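Spindle assembly abnormal protein 6 homolog (Drosophila melanogaster, PDB 5AL7) builds the central cartwheel scaffold of the centriole, setting its ninefold symmetry through homodimers joined by their globular N-terminal heads into a ring. Local coordinates at residues 19-25 with 52-58; 46-51 with 63-68; 59-64 with 75-81; 134-140 with 152-158. The protein carries 1 engineered substitution. One frame throughout, in Å; residues are numbered along the deposited sequence.

How the interactions relate
The four contacts follow the β-sheet of the N-terminal head domain. Interaction 1 closes the first hairpin, pairing the start of strand 23-36 with the end of strand 44-55. Interaction 2 closes the next hairpin, 44-55 with 60-67, and crosses interaction 1 along the chain. Interaction 3 begins on the same strand where interaction 2 ends, shares L63 and R64 with it, and closes the hairpin 60-67 with 70-80. E53 of interaction 1 forms a salt bridge with R64. Interaction 4 follows in series and closes the hairpin 136-142 with 149-158. Strand 149-158 lies beside 70-80, with I76 N and R157 O 2.8 Å apart, so the later hairpin joins the earlier strands in one barrel-like sheet.

Interaction 1: 19-25 with 52-58; sequences YGKSVVN and AERVDFK
This is an antiparallel strand pairing at the open end of the first β-hairpin of the SAS-6 head domain, extended by a cluster of side chains. Residues 21-22 form a short 3-10 turn; 23-25 are strand and pair with strand 52-55. The axes approach to 4.6 Å at 145°. V24 and R54 form the hydrogen-bonded pair, with V24 N to R54 O and R54 N to V24 O both 2.9 Å. V23-V55 (CA-CA 5.0 Å) and N25-E53 (4.4 Å) are non-hydrogen-bonded pairs whose side chains share one face; V24 and R54 take the other. Past the strand end, D56 N donates to S22 O at 3.0 Å. S22 OG (chi1 m) donates to D56 OD1 at 2.7 Å. Y19 (chi1 m) packs against V55 at the strand end and against F57 and K58 beyond it. Its CD2 is 3.7 Å from V55 CG2, and its OH accepts from K58 NZ at 3.0 Å. F57 (chi1 p) points its edge at the Y19 ring face, with centroids 5.9 Å apart and planes at 79°. E53 turns its carboxylate to R64 of the next strand. Together these form a twisted antiparallel hairpin with an offset edge-to-face aromatic pair at its open end, part of the SAS-6 N-terminal domain.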
# COMPACT_ATOMS: atom_id res chain seq x y z
N TYR A 19 -4.54 10.10 15.47
CA TYR A 19 -5.61 10.74 16.23
C TYR A 19 -6.94 10.67 15.50
O TYR A 19 -7.86 11.44 15.79
CB TYR A 19 -5.26 12.19 16.55
CG TYR A 19 -4.01 12.33 17.38
CD1 TYR A 19 -4.04 12.05 18.74
CD2 TYR A 19 -2.81 12.73 16.81
CE1 TYR A 19 -2.89 12.17 19.52
CE2 TYR A 19 -1.66 12.85 17.57
CZ TYR A 19 -1.71 12.57 18.93
OH TYR A 19 -0.57 12.68 19.69
N GLY A 20 -7.04 9.76 14.54
CA GLY A 20 -8.30 9.51 13.87
C GLY A 20 -8.89 10.74 13.23
O GLY A 20 -8.19 11.49 12.54
N LYS A 21 -10.17 10.96 13.47
CA LYS A 21 -10.91 12.03 12.84
C LYS A 21 -10.39 13.42 13.24
O LYS A 21 -10.75 14.42 12.62
CB LYS A 21 -12.39 11.91 13.17
CG LYS A 21 -13.12 10.76 12.50
CD LYS A 21 -14.55 10.69 13.07
CE LYS A 21 -15.36 9.52 12.54
NZ LYS A 21 -15.76 9.71 11.11
N SER A 22 -9.57 13.49 14.29
CA SER A 22 -8.98 14.76 14.72
C SER A 22 -7.80 15.20 13.86
O SER A 22 -7.31 16.32 14.00
CB SER A 22 -8.53 14.68 16.18
OG SER A 22 -9.63 14.85 17.05
N VAL A 23 -7.33 14.31 12.99
CA VAL A 23 -6.27 14.65 12.05
C VAL A 23 -6.81 15.49 10.89
O VAL A 23 -7.70 15.07 10.15
CB VAL A 23 -5.58 13.40 11.49
CG1 VAL A 23 -4.49 13.80 10.50
CG2 VAL A 23 -5.02 12.55 12.62
N VAL A 24 -6.26 16.70 10.76
CA VAL A 24 -6.69 17.65 9.75
C VAL A 24 -5.56 17.88 8.73
O VAL A 24 -4.44 18.22 9.12
CB VAL A 24 -7.08 19.01 10.38
CG1 VAL A 24 -7.68 19.92 9.33
CG2 VAL A 24 -8.07 18.80 11.50
N ASN A 25 -5.84 17.68 7.45
CA ASN A 25 -4.86 17.97 6.41
C ASN A 25 -4.76 19.46 6.16
O ASN A 25 -5.64 20.04 5.51
CB ASN A 25 -5.22 17.24 5.11
CG ASN A 25 -4.44 15.96 4.94
OD1 ASN A 25 -3.28 15.97 4.54
ND2 ASN A 25 -5.07 14.84 5.28
N ALA A 52 1.22 17.47 5.10
CA ALA A 52 1.15 18.44 6.19
C ALA A 52 -0.15 18.29 6.98
O ALA A 52 -1.24 18.53 6.44
CB ALA A 52 1.30 19.86 5.64
N GLU A 53 -0.06 17.90 8.25
CA GLU A 53 -1.31 17.74 9.01
C GLU A 53 -1.20 18.15 10.48
O GLU A 53 -0.14 18.05 11.10
CB GLU A 53 -1.81 16.29 8.90
CG GLU A 53 -0.81 15.21 9.33
CD GLU A 53 -1.16 13.81 8.80
OE1 GLU A 53 -1.73 13.70 7.69
OE2 GLU A 53 -0.86 12.82 9.50
N ARG A 54 -2.32 18.61 11.05
CA ARG A 54 -2.37 19.02 12.46
C ARG A 54 -3.50 18.32 13.25
O ARG A 54 -4.37 17.67 12.68
CB ARG A 54 -2.53 20.54 12.58
CG ARG A 54 -3.96 21.00 12.37
CD ARG A 54 -4.17 22.47 12.70
NE ARG A 54 -5.60 22.79 12.64
CZ ARG A 54 -6.20 23.34 11.59
NH1 ARG A 54 -5.50 23.66 10.51
NH2 ARG A 54 -7.51 23.57 11.62
N VAL A 55 -3.49 18.48 14.56
CA VAL A 55 -4.54 17.93 15.41
C VAL A 55 -5.54 19.03 15.76
O VAL A 55 -5.16 20.17 16.05
CB VAL A 55 -3.95 17.30 16.70
CG1 VAL A 55 -5.01 16.54 17.43
CG2 VAL A 55 -2.81 16.37 16.36
N ASP A 56 -6.83 18.72 15.73
CA ASP A 56 -7.85 19.74 15.92
C ASP A 56 -8.03 20.19 17.38
O ASP A 56 -8.32 21.36 17.66
CB ASP A 56 -9.19 19.25 15.33
CG ASP A 56 -9.91 18.24 16.22
OD1 ASP A 56 -9.26 17.55 17.02
OD2 ASP A 56 -11.15 18.13 16.10
N PHE A 57 -7.86 19.25 18.31
CA PHE A 57 -8.11 19.52 19.72
C PHE A 57 -6.89 19.99 20.53
O PHE A 57 -7.03 20.38 21.68
CB PHE A 57 -8.73 18.28 20.38
CG PHE A 57 -7.84 17.08 20.41
CD1 PHE A 57 -6.93 16.90 21.43
CD2 PHE A 57 -7.94 16.10 19.44
CE1 PHE A 57 -6.13 15.79 21.47
CE2 PHE A 57 -7.14 14.98 19.48
CZ PHE A 57 -6.23 14.83 20.50
N LYS A 58 -5.71 19.88 19.95
CA LYS A 58 -4.49 20.34 20.61
C LYS A 58 -3.49 20.94 19.62
O LYS A 58 -3.52 20.64 18.44
CB LYS A 58 -3.85 19.19 21.39
CG LYS A 58 -3.35 18.04 20.54
CD LYS A 58 -2.64 17.02 21.42
CE LYS A 58 -2.21 15.78 20.65
NZ LYS A 58 -1.48 14.81 21.52

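Interaction 2: 46-51 with 63-68; sequences RSCLLY and LRLTEK
Strands 46-51 and 63-67 run antiparallel, their axes 4.5 Å apart at closest approach and at 148°. They form a β-hairpin of the SAS-6 head domain sheet. All residues of both strands have extended backbones; K68 turns toward helical angles (-52/-44). L49-T66 and Y51-R64 are hydrogen-bonded pairs: L49 N to T66 O 2.8 Å, T66 N to L49 O 3.0 Å, Y51 N to R64 O and R64 N to Y51 O both 2.9 Å. K68 N adds a bond to S47 O at 3.0 Å. L50-L65 and C48-E67 are non-hydrogen-bonded pairs. L50 and L65 (both chi1 t) share the face turned to the interior, where they meet L118 of strand 117-122. Their CD1 atoms are 3.8 Å apart, and L65 CD1 also lies 3.9 Å from C48 CB. The other face carries L49, Y51, R64 and T66. Y51 OH and T66 OG1 both hydrogen-bond Q71. R64 holds E53 in a salt bridge and makes a cation-pi contact with Y167. Its NH1 lies over the Y51 ring, 3.5 Å from Y51 CG. At the other end, extended R46 (chi1 m) reaches E67 (chi1 m) in a salt bridge, its hydrogen bond weak, with R46 NH1 3.0 Å from E67 OE2.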
# COMPACT_ATOMS: atom_id res chain seq x y z
N ARG A 46 16.05 16.38 -5.00
CA ARG A 46 15.26 15.15 -5.17
C ARG A 46 13.76 15.41 -5.18
O ARG A 46 13.30 16.35 -4.54
CB ARG A 46 15.59 14.15 -4.06
CG ARG A 46 17.06 13.89 -3.87
CD ARG A 46 17.33 12.89 -2.78
NE ARG A 46 18.75 12.64 -2.65
CZ ARG A 46 19.28 11.78 -1.79
NH1 ARG A 46 18.49 11.09 -0.98
NH2 ARG A 46 20.59 11.61 -1.74
N SER A 47 13.01 14.58 -5.89
CA SER A 47 11.55 14.66 -5.85
C SER A 47 10.99 13.99 -4.60
O SER A 47 11.15 12.78 -4.42
CB SER A 47 10.90 14.01 -7.07
OG SER A 47 10.88 14.88 -8.18
N CYS A 48 10.31 14.79 -3.77
CA CYS A 48 9.71 14.29 -2.54
C CYS A 48 8.19 14.46 -2.56
O CYS A 48 7.63 15.09 -3.44
CB CYS A 48 10.28 15.03 -1.33
SG CYS A 48 12.06 14.78 -1.07
N LEU A 49 7.55 13.88 -1.55
CA LEU A 49 6.12 13.99 -1.31
C LEU A 49 5.93 14.59 0.05
O LEU A 49 6.43 14.05 1.05
CB LEU A 49 5.44 12.63 -1.37
CG LEU A 49 5.33 11.93 -2.72
CD1 LEU A 49 5.05 10.47 -2.47
CD2 LEU A 49 4.23 12.56 -3.55
N LEU A 50 5.22 15.72 0.11
CA LEU A 50 4.98 16.37 1.38
C LEU A 50 3.55 16.18 1.87
O LEU A 50 2.58 16.31 1.11
CB LEU A 50 5.30 17.85 1.29
CG LEU A 50 5.38 18.47 2.68
CD1 LEU A 50 6.59 19.38 2.74
CD2 LEU A 50 4.12 19.25 3.03
N TYR A 51 3.49 15.84 3.15
CA TYR A 51 2.27 15.61 3.91
C TYR A 51 2.21 16.58 5.08
O TYR A 51 3.03 16.49 5.99
CB TYR A 51 2.22 14.19 4.48
CG TYR A 51 2.36 13.09 3.47
CD1 TYR A 51 3.62 12.60 3.11
CD2 TYR A 51 1.24 12.51 2.89
CE1 TYR A 51 3.74 11.57 2.19
CE2 TYR A 51 1.36 11.49 1.98
CZ TYR A 51 2.60 11.02 1.63
OH TYR A 51 2.70 10.00 0.71
N LEU A 63 4.85 17.64 9.86
CA LEU A 63 5.20 17.68 8.44
C LEU A 63 6.01 16.44 8.09
O LEU A 63 7.06 16.19 8.69
CB LEU A 63 6.01 18.93 8.09
CG LEU A 63 5.44 20.32 8.35
CD1 LEU A 63 6.50 21.38 8.13
CD2 LEU A 63 4.26 20.56 7.45
N ARG A 64 5.50 15.65 7.16
CA ARG A 64 6.22 14.47 6.71
C ARG A 64 6.72 14.64 5.30
O ARG A 64 5.99 15.07 4.40
CB ARG A 64 5.33 13.23 6.81
CG ARG A 64 5.22 12.70 8.23
CD ARG A 64 4.33 11.49 8.30
NE ARG A 64 2.93 11.89 8.29
CZ ARG A 64 2.11 11.65 7.28
NH1 ARG A 64 2.54 10.98 6.22
NH2 ARG A 64 0.85 12.07 7.35
N LEU A 65 7.99 14.30 5.12
CA LEU A 65 8.63 14.39 3.82
C LEU A 65 9.13 13.01 3.39
O LEU A 65 9.92 12.38 4.10
CB LEU A 65 9.78 15.39 3.89
CG LEU A 65 10.38 15.95 2.61
CD1 LEU A 65 9.41 16.94 1.96
CD2 LEU A 65 11.68 16.61 2.98
N THR A 66 8.66 12.52 2.25
CA THR A 66 9.09 11.20 1.78
C THR A 66 9.78 11.29 0.42
O THR A 66 9.40 12.11 -0.41
CB THR A 66 7.91 10.22 1.65
OG1 THR A 66 6.99 10.69 0.66
CG2 THR A 66 7.18 10.07 2.97
N GLU A 67 10.83 10.50 0.19
CA GLU A 67 11.41 10.48 -1.15
C GLU A 67 10.50 9.68 -2.07
O GLU A 67 10.21 8.52 -1.80
CB GLU A 67 12.80 9.89 -1.12
CG GLU A 67 13.82 10.79 -0.48
CD GLU A 67 15.22 10.28 -0.66
OE1 GLU A 67 15.57 9.87 -1.80
OE2 GLU A 67 15.97 10.30 0.34
N LYS A 68 10.07 10.29 -3.17
CA LYS A 68 9.09 9.68 -4.06
C LYS A 68 9.48 8.28 -4.49
O LYS A 68 8.65 7.37 -4.48
CB LYS A 68 8.90 10.55 -5.30
CG LYS A 68 7.65 10.25 -6.10
CD LYS A 68 7.65 11.02 -7.40
CE LYS A 68 6.49 10.67 -8.31
NZ LYS A 68 6.62 11.40 -9.62

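Interaction 3: 59-64 with 75-81; sequences ELLQLR and YITTVDS
Strands 60-64 and 75-80 pair antiparallel as a β-hairpin of the SAS-6 N-terminal head domain, within its PISA region, with axes 4.7 Å apart and at 168°. The backbone bonds come from two hydrogen-bonded pairs. In L61-V79, both L61 N to V79 O and V79 N to L61 O are 2.9 Å; in L63-T77, L63 N to T77 O and T77 N to L63 O are also 2.9 Å. Q62-T78 and R64-I76 lie between and beyond them as non-hydrogen-bonded pairs. Q62 (chi1 and chi2 t) donates weakly from NE2 to T78 OG1 at 3.4 Å, while its OE1 weakly accepts from R64 NE at 3.1 Å. R64 has its strongest partner in E53. At the open end S81 OG donates to E59 OE1 at a very short 2.4 Å. D80 is the N-cap of the following helix, its OD1 weakly bonded to A82 N. L61 CD2 meets V79 CG1 at 3.6 Å. These two side chains pack on F100 of helix 97-113, while strands 44-55 and 149-158 flank the pair in the sheet.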
# COMPACT_ATOMS: atom_id res chain seq x y z
N GLU A 59 -2.63 21.82 20.11
CA GLU A 59 -1.60 22.40 19.26
C GLU A 59 -0.55 21.35 18.96
O GLU A 59 0.32 21.05 19.79
CB GLU A 59 -0.96 23.62 19.92
CG GLU A 59 -1.94 24.74 20.13
CD GLU A 59 -1.35 25.88 20.89
OE1 GLU A 59 -0.31 25.67 21.56
OE2 GLU A 59 -1.96 26.97 20.87
N LEU A 60 -0.68 20.75 17.78
CA LEU A 60 0.28 19.76 17.33
C LEU A 60 0.35 19.73 15.82
O LEU A 60 -0.64 19.44 15.14
CB LEU A 60 -0.08 18.38 17.88
CG LEU A 60 0.92 17.28 17.55
CD1 LEU A 60 2.30 17.58 18.12
CD2 LEU A 60 0.40 15.97 18.09
N LEU A 61 1.53 20.00 15.29
CA LEU A 61 1.73 20.02 13.85
C LEU A 61 2.77 19.00 13.41
O LEU A 61 3.84 18.88 14.02
CB LEU A 61 2.17 21.40 13.39
CG LEU A 61 2.65 21.50 11.94
CD1 LEU A 61 1.49 21.45 10.96
CD2 LEU A 61 3.46 22.76 11.76
N GLN A 62 2.46 18.25 12.36
CA GLN A 62 3.47 17.37 11.80
C GLN A 62 3.60 17.53 10.30
O GLN A 62 2.59 17.60 9.57
CB GLN A 62 3.18 15.91 12.13
CG GLN A 62 4.43 15.05 12.01
CD GLN A 62 4.12 13.58 12.04
OE1 GLN A 62 3.50 13.06 11.12
NE2 GLN A 62 4.58 12.90 13.08
N LEU A 63 4.85 17.64 9.86
CA LEU A 63 5.20 17.68 8.44
C LEU A 63 6.01 16.44 8.09
O LEU A 63 7.06 16.19 8.69
CB LEU A 63 6.01 18.93 8.09
CG LEU A 63 5.44 20.32 8.35
CD1 LEU A 63 6.50 21.38 8.13
CD2 LEU A 63 4.26 20.56 7.45
N ARG A 64 5.50 15.65 7.16
CA ARG A 64 6.22 14.47 6.71
C ARG A 64 6.72 14.64 5.30
O ARG A 64 5.99 15.07 4.40
CB ARG A 64 5.33 13.23 6.81
CG ARG A 64 5.22 12.70 8.23
CD ARG A 64 4.33 11.49 8.30
NE ARG A 64 2.93 11.89 8.29
CZ ARG A 64 2.11 11.65 7.28
NH1 ARG A 64 2.54 10.98 6.22
NH2 ARG A 64 0.85 12.07 7.35
N TYR A 75 11.33 11.67 6.58
CA TYR A 75 11.86 12.71 7.46
C TYR A 75 10.68 13.44 8.06
O TYR A 75 9.77 13.85 7.34
CB TYR A 75 12.77 13.68 6.69
CG TYR A 75 13.81 12.95 5.89
CD1 TYR A 75 15.01 12.56 6.48
CD2 TYR A 75 13.58 12.62 4.57
CE1 TYR A 75 15.98 11.87 5.74
CE2 TYR A 75 14.54 11.93 3.83
CZ TYR A 75 15.73 11.56 4.41
OH TYR A 75 16.66 10.87 3.68
N ILE A 76 10.66 13.51 9.38
CA ILE A 76 9.49 14.03 10.08
C ILE A 76 9.83 15.22 10.94
O ILE A 76 10.82 15.19 11.68
CB ILE A 76 8.85 12.94 10.96
CG1 ILE A 76 8.40 11.76 10.10
CG2 ILE A 76 7.69 13.51 11.75
CD1 ILE A 76 7.70 10.68 10.87
N THR A 77 9.01 16.26 10.85
CA THR A 77 9.08 17.41 11.74
C THR A 77 7.81 17.54 12.58
O THR A 77 6.71 17.71 12.05
CB THR A 77 9.29 18.72 10.96
OG1 THR A 77 10.63 18.75 10.46
CG2 THR A 77 9.11 19.90 11.87
N THR A 78 7.96 17.46 13.89
CA THR A 78 6.79 17.57 14.77
C THR A 78 6.95 18.70 15.77
O THR A 78 7.83 18.68 16.62
CB THR A 78 6.54 16.26 15.55
OG1 THR A 78 6.63 15.14 14.65
CG2 THR A 78 5.15 16.30 16.19
N VAL A 79 6.08 19.70 15.66
CA VAL A 79 6.14 20.83 16.58
C VAL A 79 4.83 20.96 17.37
O VAL A 79 3.75 21.04 16.80
CB VAL A 79 6.47 22.17 15.84
CG1 VAL A 79 5.75 22.28 14.51
CG2 VAL A 79 6.18 23.38 16.74
N ASP A 80 4.96 20.96 18.70
CA ASP A 80 3.82 21.14 19.59
C ASP A 80 3.91 22.51 20.26
O ASP A 80 4.64 23.37 19.80
CB ASP A 80 3.76 20.02 20.63
CG ASP A 80 5.05 19.90 21.42
OD1 ASP A 80 5.26 20.71 22.35
OD2 ASP A 80 5.85 18.99 21.12
N SER A 81 3.16 22.71 21.35
CA SER A 81 3.14 24.00 22.04
C SER A 81 4.50 24.42 22.58
O SER A 81 4.95 25.56 22.35
CB SER A 81 2.13 23.98 23.19
OG SER A 81 0.81 23.94 22.69

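Interaction 4: 134-140 with 152-158; sequences HDYYLQF and LSLPCRS
This is an antiparallel β-hairpin with a classic β-bulge, in the later part of the SAS-6 head domain sheet. D135 and Y136 both face C156 at the bulge. Strands 136-140 and 152-158 approach to 4.3 Å at 135°, a marked twist. Y136 N bonds C156 O at 3.0 Å and C156 N bonds Y136 O at 2.9 Å. L138 N reaches L154 O at 2.8 Å, L154 N reaches L138 O at 2.9 Å, and F140 N reaches L152 O at 3.0 Å. Y136, L138, F140, L152, L154 and C156 share one face: Y136 CB is 3.9 Å from C156 CB, and F140 CD1 4.0 Å from L152 CB. Y137, Q139, S153 and P155 take the other. Before the bulge, H134 (chi1 m) sets its ring face against P155, with P155 CB 4.1 Å from the centroid, a CH-pi contact. F140 and L152 pack on M107 of helix 97-113. Strand 117-122 borders 136-142, and strand 70-80 borders 149-158.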
# COMPACT_ATOMS: atom_id res chain seq x y z
N HIS A 134 16.92 15.46 16.80
CA HIS A 134 16.79 15.97 15.44
C HIS A 134 18.16 16.16 14.77
O HIS A 134 19.01 16.89 15.26
CB HIS A 134 15.99 17.27 15.45
CG HIS A 134 14.73 17.20 16.27
ND1 HIS A 134 13.63 16.46 15.88
CD2 HIS A 134 14.40 17.77 17.45
CE1 HIS A 134 12.68 16.58 16.78
NE2 HIS A 134 13.12 17.37 17.75
N ASP A 135 18.36 15.46 13.65
CA ASP A 135 19.62 15.53 12.92
C ASP A 135 19.54 16.42 11.67
O ASP A 135 20.52 16.56 10.95
CB ASP A 135 20.07 14.13 12.51
CG ASP A 135 20.68 13.35 13.65
OD1 ASP A 135 20.95 13.97 14.71
OD2 ASP A 135 20.91 12.13 13.49
N TYR A 136 18.36 16.99 11.41
CA TYR A 136 18.19 17.84 10.23
C TYR A 136 17.43 19.13 10.53
O TYR A 136 16.91 19.32 11.61
CB TYR A 136 17.48 17.05 9.13
CG TYR A 136 18.09 15.70 8.87
CD1 TYR A 136 19.24 15.57 8.11
CD2 TYR A 136 17.54 14.55 9.42
CE1 TYR A 136 19.81 14.33 7.89
CE2 TYR A 136 18.09 13.31 9.21
CZ TYR A 136 19.23 13.20 8.44
OH TYR A 136 19.80 11.96 8.22
N TYR A 137 17.38 20.01 9.54
CA TYR A 137 16.61 21.24 9.59
C TYR A 137 15.79 21.29 8.32
O TYR A 137 16.31 21.05 7.22
CB TYR A 137 17.49 22.47 9.68
CG TYR A 137 18.04 22.76 11.05
CD1 TYR A 137 17.20 23.01 12.14
CD2 TYR A 137 19.41 22.80 11.27
CE1 TYR A 137 17.72 23.28 13.39
CE2 TYR A 137 19.94 23.07 12.51
CZ TYR A 137 19.10 23.31 13.57
OH TYR A 137 19.67 23.57 14.80
N LEU A 138 14.50 21.52 8.46
CA LEU A 138 13.64 21.76 7.32
C LEU A 138 13.50 23.26 7.15
O LEU A 138 12.87 23.92 7.97
CB LEU A 138 12.28 21.11 7.50
CG LEU A 138 11.37 21.18 6.28
CD1 LEU A 138 11.92 20.38 5.10
CD2 LEU A 138 9.98 20.74 6.64
N GLN A 139 14.12 23.80 6.10
CA GLN A 139 14.22 25.24 5.93
C GLN A 139 13.47 25.78 4.73
O GLN A 139 13.46 25.18 3.66
CB GLN A 139 15.69 25.62 5.83
CG GLN A 139 16.44 25.28 7.08
CD GLN A 139 17.90 25.57 6.96
OE1 GLN A 139 18.57 25.12 6.04
NE2 GLN A 139 18.42 26.34 7.91
N PHE A 140 12.86 26.94 4.91
CA PHE A 140 12.16 27.63 3.85
C PHE A 140 13.05 28.79 3.41
O PHE A 140 13.16 29.79 4.12
CB PHE A 140 10.81 28.13 4.35
CG PHE A 140 9.87 27.04 4.73
CD1 PHE A 140 10.05 26.33 5.92
CD2 PHE A 140 8.78 26.72 3.93
CE1 PHE A 140 9.18 25.32 6.28
CE2 PHE A 140 7.91 25.71 4.28
CZ PHE A 140 8.11 25.00 5.46
N LEU A 152 12.11 30.36 7.71
CA LEU A 152 11.79 29.47 8.82
C LEU A 152 12.68 28.24 8.82
O LEU A 152 12.91 27.64 7.78
CB LEU A 152 10.31 29.08 8.77
CG LEU A 152 9.77 28.22 9.91
CD1 LEU A 152 9.75 29.01 11.21
CD2 LEU A 152 8.38 27.73 9.54
N SER A 153 13.19 27.88 9.99
CA SER A 153 14.04 26.71 10.15
C SER A 153 13.48 25.74 11.24
O SER A 153 13.59 26.01 12.44
CB SER A 153 15.46 27.17 10.47
OG SER A 153 16.36 26.08 10.55
N LEU A 154 12.89 24.61 10.82
CA LEU A 154 12.27 23.66 11.76
C LEU A 154 13.14 22.43 12.04
O LEU A 154 13.67 21.82 11.12
CB LEU A 154 10.92 23.18 11.21
CG LEU A 154 9.78 24.19 11.03
CD1 LEU A 154 8.68 23.56 10.23
CD2 LEU A 154 9.29 24.67 12.36
N PRO A 155 13.23 22.02 13.31
CA PRO A 155 14.01 20.83 13.69
C PRO A 155 13.39 19.56 13.11
O PRO A 155 12.27 19.20 13.47
CB PRO A 155 13.95 20.83 15.22
CG PRO A 155 13.44 22.15 15.61
CD PRO A 155 12.58 22.62 14.48
N CYS A 156 14.10 18.96 12.17
CA CYS A 156 13.64 17.77 11.46
C CYS A 156 14.38 16.50 11.87
O CYS A 156 15.54 16.53 12.23
CB CYS A 156 13.79 17.97 9.96
SG CYS A 156 12.65 16.99 9.04
N ARG A 157 13.68 15.38 11.78
CA ARG A 157 14.18 14.11 12.30
C ARG A 157 14.12 13.03 11.24
O ARG A 157 13.27 13.05 10.35
CB ARG A 157 13.35 13.72 13.52
CG ARG A 157 13.86 12.56 14.32
CD ARG A 157 12.69 11.75 14.86
NE ARG A 157 13.02 10.98 16.06
CZ ARG A 157 13.65 9.81 16.05
NH1 ARG A 157 14.03 9.27 14.90
NH2 ARG A 157 13.90 9.18 17.19
N SER A 158 15.05 12.08 11.32
CA SER A 158 14.97 10.92 10.45
C SER A 158 14.06 9.88 11.09
O SER A 158 14.37 9.34 12.15
CB SER A 158 16.34 10.34 10.18
OG SER A 158 16.25 9.47 9.09